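Regulatory Subunit of Protein Kinase A (cAMP-dependent) from Euglena gracilis (Euglena gracilis, PDB 6RSX) binds cyclic AMP in two tandem cyclic nucleotide-binding domains and, as a regulatory subunit of protein kinase A, probably holds the catalytic subunit inactive until cAMP arrives. Local coordinates at residues A[46-50]-A[51-55]; A[93-96]-A[97-101]; A[206-210]-A[211-215]. All coordinates share one frame; numbering follows the deposited sequence.

Interaction 1 of 3, residues A[46-50]-A[51-55]; sequences RSLGE and DSLEV
Leu53 N and Glu54 N make the polar part of this contact, two backbone hydrogen bonds to the residues that open the helix. Leu53 N donates to Gly49 O at 3.0 Å, and one step further on Glu54 N reaches Glu50 O, also 3.0 Å away. These are i to i+4 bonds of a first helical turn: Gly49 is the N-cap of helix 50-59, and the short loop from helix 43-46 runs into it. The apolar part is a hydrophobic staple. Leu48, the residue before the N-cap, and Leu53 cross obliquely, with Leu48 CB 3.8 Å from Leu53 CD2 and Leu48 CD1 3.9 Å from the same methyl. Leu53 keeps CG beside its own backbone N (chi1 -73°), which lays the branch point over the cap carbonyl, Leu53 CG to Gly49 O being 3.2 Å. Ser52 CB closes on the other branch, Leu48 CD2, at 4.1 Å. Beyond the turn, Leu48 is buried against Leu148 and Ser52 packs on Ile147 of helix 141-147. At the head of the loop Arg46 forms salt bridges with Asp262 and Glu264, tying it to the second cyclic nucleotide-binding domain.

Interaction 2 of 3, residues A[93-96]-A[97-101]; sequences IQPN and PDAEP. With CMP (adenosine-3',5'-cyclic-monophosphate), chain B.
Gln94 turns CG beside its backbone N (chi1 -59°) and runs extended beyond it, which carries its amide alongside Pro101 and in front of the carbonyl oxygen of Ala99. Asn96 instead places CG between its backbone N and carbonyl carbon (chi1 64°), folding OD1 back over the turn that follows. The Gln94 amide makes the longer reach: NE2 donates to Ala99 O at 3.0 Å, nearly along the C=O axis, with the acceptor 20° out of the amide plane. A water 2.9 Å from Gln94 NE2 accepts from that nitrogen and donates to Pro97 O, so the amide grips the chain at two carbonyls, one directly and one through the water. Residues 94-101 form the hairpin loop between strands 89-93 and 102-107 of the first cyclic nucleotide-binding domain, and its tip is a type I beta turn from Asn96 to Ala99. Ala99 N closes the turn on Asn96 O at 3.0 Å, while Asn96 OD1 takes a weak bond from Asp98 N at 2.9 Å. Apolar contacts fill in beside the bonds: Gln94 CG lies 3.5 Å from Pro101 CG, the two side chains pointing the same way, and the Pro95 ring sets CG 3.6 Å from Ala99 CB. Tyr75 touches both Gln94 and Pro97 from a neighbouring loop. At the strand end of the loop, Ile93 points away from the turn and puts CD1 3.7 Å from adenine N1 of the bound cAMP.

Interaction 3 of 3, residues A[206-210]-A[211-215]; sequences YIIID and GKMKV. With CMP (adenosine-3',5'-cyclic-monophosphate), chain C.
Ile208 and Met213 meet side chain to side chain across the corner, with Ile208 CD1 3.7 Å from Met213 CG. The two side chains run antiparallel past one another. Met213 holds CG beside its backbone N (chi1 -60°), which sets that methylene against the isoleucine methyl; a bend at chi2 then steers SD and CE beyond it. Both side chains are buried: Ile208 also packs on Leu229, and Met213 on Val195, Ser256 and Cys258. Gly211, two residues past the corner at Ile209, comes near the CG2 branch of the isoleucine, Ile208 CG2 being 4.3 Å from Gly211 O. Its backbone angles (phi 109°, psi -157°) suit only a residue without a side chain, since a CB would collide with Asp210 O. This is the beta-roll of a cyclic nucleotide-binding domain, in which the chain leaves strand 204-208, turns at Ile209 and enters strand 213-219 of the other sheet. Ile209 and Asp210 stand opposite the single residue His257, a classic beta bulge. Asp210 OD1 is hydrogen-bonded to His257 ND1, which ties the carboxylate to strand 256-262. Lys212 N is hydrogen-bonded to Ser256 OG on that strand too. Further along, Val215 turns both methyls to the cAMP base, with Val215 CG2 3.7 Å and Val215 CG1 3.8 Å from C8.

Interactions 1 and 2 are surface contacts, whereas interaction 3 is partly buried, its apolar pair lying inside the beta-roll. Interaction 1 starts a helix with main-chain bonds; interaction 2 relies on side-chain amides and a water to shape an exposed hairpin; interaction 3 joins strands of two sheets by apolar packing and a glycine just past the corner. Interactions 2 and 3 sit in different cyclic nucleotide-binding domains, their centres about 43 Å apart, yet each includes a residue lining its own cAMP pocket. Interaction 1 has no such residue. Its centre is about 32 Å from that of interaction 3, with no direct touch, and about 37 Å from that of interaction 2.

Interaction 1 of 3, residues A[46-50]-A[51-55]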
loop_
_atom_site.group_PDB
_atom_site.type_symbol
_atom_site.label_atom_id
_atom_site.label_comp_id
_atom_site.label_asym_id
_atom_site.label_seq_id
_atom_site.Cartn_x
_atom_site.Cartn_y
_atom_site.Cartn_z
ATOM N N ARG A 46 -9.841 -3.755 0.225
ATOM C CA ARG A 46 -10.022 -4.064 -1.188
ATOM C C ARG A 46 -9.855 -5.549 -1.466
ATOM O O ARG A 46 -10.477 -6.079 -2.393
ATOM C CB ARG A 46 -9.028 -3.264 -2.039
ATOM C CG ARG A 46 -9.272 -3.407 -3.543
ATOM C CD ARG A 46 -8.303 -2.571 -4.346
ATOM N NE ARG A 46 -8.417 -1.160 -3.993
ATOM C CZ ARG A 46 -7.489 -0.257 -4.269
ATOM N NH1 ARG A 46 -6.376 -0.627 -4.898
ATOM N NH2 ARG A 46 -7.663 1.010 -3.916
ATOM N N SER A 47 -9.015 -6.233 -0.689
ATOM C CA SER A 47 -8.732 -7.643 -0.957
ATOM C C SER A 47 -9.891 -8.563 -0.564
ATOM O O SER A 47 -10.130 -9.580 -1.232
ATOM C CB SER A 47 -7.460 -8.049 -0.216
ATOM O OG SER A 47 -7.312 -7.282 0.964
ATOM N N LEU A 48 -10.610 -8.227 0.506
ATOM C CA LEU A 48 -11.683 -9.082 1.005
ATOM C C LEU A 48 -12.653 -9.448 -0.105
ATOM O O LEU A 48 -13.030 -8.604 -0.919
ATOM C CB LEU A 48 -12.449 -8.372 2.120
ATOM C CG LEU A 48 -11.601 -7.926 3.291
ATOM C CD1 LEU A 48 -12.437 -7.023 4.147
ATOM C CD2 LEU A 48 -11.112 -9.139 4.083
ATOM N N GLY A 49 -13.082 -10.711 -0.109
ATOM C CA GLY A 49 -14.161 -11.144 -0.963
ATOM C C GLY A 49 -15.507 -10.724 -0.415
ATOM O O GLY A 49 -15.622 -10.098 0.639
ATOM N N GLU A 50 -16.555 -11.117 -1.140
ATOM C CA GLU A 50 -17.881 -10.551 -0.910
ATOM C C GLU A 50 -18.472 -10.991 0.424
ATOM O O GLU A 50 -19.162 -10.208 1.085
ATOM C CB GLU A 50 -18.816 -10.931 -2.055
ATOM C CG GLU A 50 -20.179 -10.249 -2.002
ATOM C CD GLU A 50 -20.524 -9.567 -3.311
ATOM O OE1 GLU A 50 -21.311 -8.593 -3.299
ATOM O OE2 GLU A 50 -19.993 -10.005 -4.355
ATOM N N ASP A 51 -18.244 -12.244 0.822
ATOM C CA ASP A 51 -18.809 -12.732 2.078
ATOM C C ASP A 51 -18.218 -11.990 3.269
ATOM O O ASP A 51 -18.936 -11.607 4.202
ATOM C CB ASP A 51 -18.566 -14.234 2.216
ATOM C CG ASP A 51 -19.769 -15.057 1.799
ATOM O OD1 ASP A 51 -20.727 -14.471 1.247
ATOM O OD2 ASP A 51 -19.762 -16.289 2.034
ATOM N N SER A 52 -16.900 -11.806 3.265
ATOM C CA SER A 52 -16.264 -11.022 4.316
ATOM C C SER A 52 -16.727 -9.571 4.274
ATOM O O SER A 52 -16.897 -8.938 5.322
ATOM C CB SER A 52 -14.747 -11.117 4.183
ATOM O OG SER A 52 -14.303 -12.402 4.573
ATOM N N LEU A 53 -16.932 -9.018 3.071
ATOM C CA LEU A 53 -17.404 -7.640 2.986
ATOM C C LEU A 53 -18.765 -7.498 3.642
ATOM O O LEU A 53 -19.029 -6.512 4.341
ATOM C CB LEU A 53 -17.452 -7.174 1.526
ATOM C CG LEU A 53 -16.078 -6.908 0.921
ATOM C CD1 LEU A 53 -16.239 -6.347 -0.467
ATOM C CD2 LEU A 53 -15.314 -5.943 1.781
ATOM N N GLU A 54 -19.630 -8.503 3.472
ATOM C CA GLU A 54 -20.910 -8.486 4.165
ATOM C C GLU A 54 -20.709 -8.409 5.672
ATOM O O GLU A 54 -21.487 -7.755 6.382
ATOM C CB GLU A 54 -21.723 -9.731 3.795
ATOM C CG GLU A 54 -23.200 -9.481 3.501
ATOM C CD GLU A 54 -24.065 -9.397 4.746
ATOM O OE1 GLU A 54 -23.571 -9.708 5.857
ATOM O OE2 GLU A 54 -25.251 -9.017 4.612
ATOM N N VAL A 55 -19.682 -9.091 6.190
ATOM C CA VAL A 55 -19.412 -9.006 7.622
ATOM C C VAL A 55 -18.966 -7.596 7.992
ATOM O O VAL A 55 -19.411 -7.028 8.996
ATOM C CB VAL A 55 -18.361 -10.049 8.033
ATOM C CG1 VAL A 55 -17.967 -9.846 9.476
ATOM C CG2 VAL A 55 -18.889 -11.453 7.810
#

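Interaction 2 of 3, residues A[93-96]-A[97-101]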
loop_
_atom_site.group_PDB
_atom_site.type_symbol
_atom_site.label_atom_id
_atom_site.label_comp_id
_atom_site.label_asym_id
_atom_site.label_seq_id
_atom_site.Cartn_x
_atom_site.Cartn_y
_atom_site.Cartn_z
ATOM N N ILE A 93 5.381 8.045 18.420
ATOM C CA ILE A 93 6.056 6.869 18.959
ATOM C C ILE A 93 7.120 7.301 19.965
ATOM O O ILE A 93 7.998 8.108 19.651
ATOM C CB ILE A 93 6.663 5.991 17.855
ATOM C CG1 ILE A 93 5.554 5.538 16.886
ATOM C CG2 ILE A 93 7.425 4.767 18.489
ATOM C CD1 ILE A 93 6.092 4.762 15.646
ATOM N N GLN A 94 7.034 6.748 21.176
ATOM C CA GLN A 94 8.066 6.950 22.189
ATOM C C GLN A 94 9.129 5.877 22.050
ATOM O O GLN A 94 8.819 4.717 21.743
ATOM C CB GLN A 94 7.452 6.806 23.607
ATOM C CG GLN A 94 6.327 7.773 23.893
ATOM C CD GLN A 94 5.457 7.229 24.974
ATOM O OE1 GLN A 94 4.341 6.776 24.706
ATOM N NE2 GLN A 94 5.958 7.252 26.209
ATOM N N PRO A 95 10.374 6.214 22.374
ATOM C CA PRO A 95 11.434 5.202 22.360
ATOM C C PRO A 95 11.383 4.301 23.574
ATOM O O PRO A 95 11.951 3.203 23.553
ATOM C CB PRO A 95 12.717 6.037 22.381
ATOM C CG PRO A 95 12.312 7.313 23.002
ATOM C CD PRO A 95 10.907 7.571 22.564
ATOM N N ASN A 96 10.713 4.740 24.605
ATOM C CA ASN A 96 10.465 3.927 25.793
ATOM C C ASN A 96 9.425 4.634 26.640
ATOM O O ASN A 96 9.166 5.838 26.439
ATOM C CB ASN A 96 11.750 3.706 26.578
ATOM C CG ASN A 96 12.326 4.993 27.117
ATOM O OD1 ASN A 96 11.773 5.603 28.033
ATOM N ND2 ASN A 96 13.443 5.419 26.560
ATOM N N PRO A 97 8.844 3.941 27.641
ATOM C CA PRO A 97 7.684 4.503 28.340
ATOM C C PRO A 97 8.025 5.731 29.150
ATOM O O PRO A 97 7.132 6.522 29.468
ATOM C CB PRO A 97 7.206 3.335 29.253
ATOM C CG PRO A 97 7.715 2.075 28.536
ATOM C CD PRO A 97 9.063 2.518 27.963
ATOM N N ASP A 98 9.284 5.934 29.486
ATOM C CA ASP A 98 9.656 7.101 30.258
ATOM C C ASP A 98 10.035 8.297 29.395
ATOM O O ASP A 98 10.503 9.305 29.927
ATOM C CB ASP A 98 10.815 6.736 31.203
ATOM C CG ASP A 98 10.934 7.686 32.378
ATOM O OD1 ASP A 98 9.888 8.018 33.001
ATOM O OD2 ASP A 98 12.081 8.091 32.691
ATOM N N ALA A 99 9.788 8.235 28.088
ATOM C CA ALA A 99 10.302 9.237 27.168
ATOM C C ALA A 99 9.164 9.872 26.377
ATOM O O ALA A 99 8.090 9.300 26.243
ATOM C CB ALA A 99 11.335 8.613 26.220
ATOM N N GLU A 100 9.419 11.071 25.838
ATOM C CA GLU A 100 8.385 11.802 25.125
ATOM C C GLU A 100 8.107 11.184 23.752
ATOM O O GLU A 100 9.002 10.641 23.110
ATOM C CB GLU A 100 8.801 13.262 24.942
ATOM C CG GLU A 100 8.744 14.054 26.239
ATOM C CD GLU A 100 7.347 14.134 26.797
ATOM O OE1 GLU A 100 6.451 14.562 26.042
ATOM O OE2 GLU A 100 7.136 13.750 27.979
ATOM N N PRO A 101 6.859 11.239 23.296
ATOM C CA PRO A 101 6.546 10.715 21.964
ATOM C C PRO A 101 7.125 11.621 20.900
ATOM O O PRO A 101 7.249 12.828 21.097
ATOM C CB PRO A 101 5.014 10.734 21.924
ATOM C CG PRO A 101 4.593 10.749 23.427
ATOM C CD PRO A 101 5.649 11.635 24.037
HETATM P P CMP B . -0.960 -1.026 16.650
HETATM O O1P CMP B . -2.116 -2.028 16.984
HETATM O O2P CMP B . 0.430 -1.215 17.095
HETATM O "O5'" CMP B . -1.344 0.411 17.259
HETATM C "C5'" CMP B . -0.734 1.604 16.771
HETATM C "C4'" CMP B . -0.868 1.581 15.277
HETATM O "O4'" CMP B . -0.216 2.664 14.601
HETATM C "C3'" CMP B . -0.232 0.374 14.636
HETATM O "O3'" CMP B . -0.922 -0.813 14.954
HETATM C "C2'" CMP B . -0.227 0.750 13.152
HETATM O "O2'" CMP B . -1.492 0.425 12.599
HETATM C "C1'" CMP B . -0.079 2.296 13.230
HETATM N N9 CMP B . 1.209 2.802 12.769
HETATM C C8 CMP B . 1.377 3.840 11.877
HETATM N N7 CMP B . 2.671 4.063 11.739
HETATM C C5 CMP B . 3.307 3.156 12.493
HETATM C C6 CMP B . 4.654 2.971 12.646
HETATM N N6 CMP B . 5.785 3.663 12.076
HETATM N N1 CMP B . 5.128 2.010 13.407
HETATM C C2 CMP B . 4.230 1.229 14.082
HETATM N N3 CMP B . 2.872 1.384 13.936
HETATM C C4 CMP B . 2.421 2.377 13.138
HETATM O O HOH W 1 4.510 6.281 28.531
#

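Interaction 3 of 3, residues A[206-210]-A[211-215]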
loop_
_atom_site.group_PDB
_atom_site.type_symbol
_atom_site.label_atom_id
_atom_site.label_comp_id
_atom_site.label_asym_id
_atom_site.label_seq_id
_atom_site.Cartn_x
_atom_site.Cartn_y
_atom_site.Cartn_z
ATOM N N TYR A 206 5.896 -1.549 -11.582
ATOM C CA TYR A 206 6.221 -2.966 -11.482
ATOM C C TYR A 206 7.619 -3.168 -10.932
ATOM O O TYR A 206 8.550 -2.435 -11.297
ATOM C CB TYR A 206 6.137 -3.630 -12.869
ATOM C CG TYR A 206 4.749 -3.599 -13.425
ATOM C CD1 TYR A 206 4.291 -2.468 -14.111
ATOM C CD2 TYR A 206 3.880 -4.688 -13.237
ATOM C CE1 TYR A 206 2.977 -2.447 -14.620
ATOM C CE2 TYR A 206 2.604 -4.671 -13.738
ATOM C CZ TYR A 206 2.165 -3.546 -14.428
ATOM O OH TYR A 206 0.890 -3.515 -14.921
ATOM N N ILE A 207 7.773 -4.197 -10.093
ATOM C CA ILE A 207 9.086 -4.672 -9.656
ATOM C C ILE A 207 9.209 -6.132 -10.063
ATOM O O ILE A 207 8.325 -6.948 -9.765
ATOM C CB ILE A 207 9.287 -4.516 -8.130
ATOM C CG1 ILE A 207 8.969 -3.098 -7.666
ATOM C CG2 ILE A 207 10.729 -4.861 -7.744
ATOM C CD1 ILE A 207 7.569 -2.979 -7.089
ATOM N N ILE A 208 10.316 -6.477 -10.716
ATOM C CA ILE A 208 10.518 -7.844 -11.176
ATOM C C ILE A 208 11.036 -8.705 -10.029
ATOM O O ILE A 208 12.039 -8.358 -9.389
ATOM C CB ILE A 208 11.504 -7.866 -12.351
ATOM C CG1 ILE A 208 10.968 -6.942 -13.449
ATOM C CG2 ILE A 208 11.713 -9.309 -12.805
ATOM C CD1 ILE A 208 12.016 -6.576 -14.498
ATOM N N ILE A 209 10.360 -9.823 -9.781
ATOM C CA ILE A 209 10.859 -10.823 -8.839
ATOM C C ILE A 209 11.800 -11.777 -9.570
ATOM O O ILE A 209 12.949 -11.962 -9.169
ATOM C CB ILE A 209 9.715 -11.597 -8.167
ATOM C CG1 ILE A 209 8.818 -10.621 -7.397
ATOM C CG2 ILE A 209 10.295 -12.645 -7.233
ATOM C CD1 ILE A 209 7.506 -11.243 -6.955
ATOM N N ASP A 210 11.316 -12.404 -10.635
ATOM C CA ASP A 210 12.160 -13.254 -11.461
ATOM C C ASP A 210 11.755 -13.060 -12.914
ATOM O O ASP A 210 10.652 -12.599 -13.219
ATOM C CB ASP A 210 12.068 -14.741 -11.051
ATOM C CG ASP A 210 10.647 -15.267 -11.000
ATOM O OD1 ASP A 210 10.100 -15.614 -12.065
ATOM O OD2 ASP A 210 10.078 -15.366 -9.886
ATOM N N GLY A 211 12.665 -13.388 -13.814
ATOM C CA GLY A 211 12.398 -13.219 -15.221
ATOM C C GLY A 211 13.193 -12.084 -15.841
ATOM O O GLY A 211 14.234 -11.651 -15.341
ATOM N N LYS A 212 12.664 -11.575 -16.944
ATOM C CA LYS A 212 13.433 -10.671 -17.799
ATOM C C LYS A 212 12.443 -9.870 -18.626
ATOM O O LYS A 212 11.442 -10.425 -19.090
ATOM C CB LYS A 212 14.392 -11.463 -18.707
ATOM C CG LYS A 212 15.205 -10.602 -19.689
ATOM C CD LYS A 212 15.780 -11.447 -20.822
ATOM C CE LYS A 212 17.290 -11.510 -20.744
ATOM N NZ LYS A 212 17.711 -12.077 -19.434
ATOM N N MET A 213 12.693 -8.568 -18.763
ATOM C CA MET A 213 11.889 -7.692 -19.616
ATOM C C MET A 213 12.753 -7.003 -20.669
ATOM O O MET A 213 13.840 -6.505 -20.370
ATOM C CB MET A 213 11.189 -6.584 -18.827
ATOM C CG MET A 213 10.218 -7.062 -17.736
ATOM S SD MET A 213 8.690 -7.647 -18.439
ATOM C CE MET A 213 7.973 -8.373 -16.938
ATOM N N LYS A 214 12.241 -6.919 -21.886
ATOM C CA LYS A 214 12.828 -6.010 -22.871
ATOM C C LYS A 214 12.133 -4.659 -22.777
ATOM O O LYS A 214 10.906 -4.601 -22.647
ATOM C CB LYS A 214 12.668 -6.573 -24.281
ATOM C CG LYS A 214 13.535 -7.772 -24.595
ATOM C CD LYS A 214 13.370 -8.099 -26.082
ATOM C CE LYS A 214 14.291 -9.218 -26.545
ATOM N NZ LYS A 214 14.039 -9.580 -27.980
ATOM N N VAL A 215 12.918 -3.576 -22.870
ATOM C CA VAL A 215 12.413 -2.207 -22.957
ATOM C C VAL A 215 12.631 -1.761 -24.397
ATOM O O VAL A 215 13.782 -1.596 -24.809
ATOM C CB VAL A 215 13.138 -1.262 -21.999
ATOM C CG1 VAL A 215 12.493 0.122 -22.001
ATOM C CG2 VAL A 215 13.104 -1.842 -20.532
HETATM P P CMP C . 7.456 4.574 -18.126
HETATM O O1P CMP C . 6.192 4.797 -17.110
HETATM O O2P CMP C . 7.732 5.673 -19.076
HETATM O "O5'" CMP C . 7.114 3.304 -19.029
HETATM C "C5'" CMP C . 8.179 2.606 -19.684
HETATM C "C4'" CMP C . 9.298 2.431 -18.692
HETATM O "O4'" CMP C . 10.496 1.825 -19.203
HETATM C "C3'" CMP C . 9.833 3.677 -18.037
HETATM O "O3'" CMP C . 8.864 4.347 -17.234
HETATM C "C2'" CMP C . 11.029 3.127 -17.276
HETATM O "O2'" CMP C . 10.563 2.536 -16.047
HETATM C "C1'" CMP C . 11.481 1.974 -18.205
HETATM N N9 CMP C . 12.807 2.169 -18.800
HETATM C C8 CMP C . 13.825 1.309 -18.687
HETATM N N7 CMP C . 14.856 1.815 -19.357
HETATM C C5 CMP C . 14.446 2.973 -19.902
HETATM C C6 CMP C . 15.124 3.871 -20.688
HETATM N N6 CMP C . 16.475 3.864 -21.172
HETATM N N1 CMP C . 14.530 4.973 -21.104
HETATM C C2 CMP C . 13.234 5.198 -20.756
HETATM N N3 CMP C . 12.551 4.308 -19.960
HETATM C C4 CMP C . 13.181 3.202 -19.564
#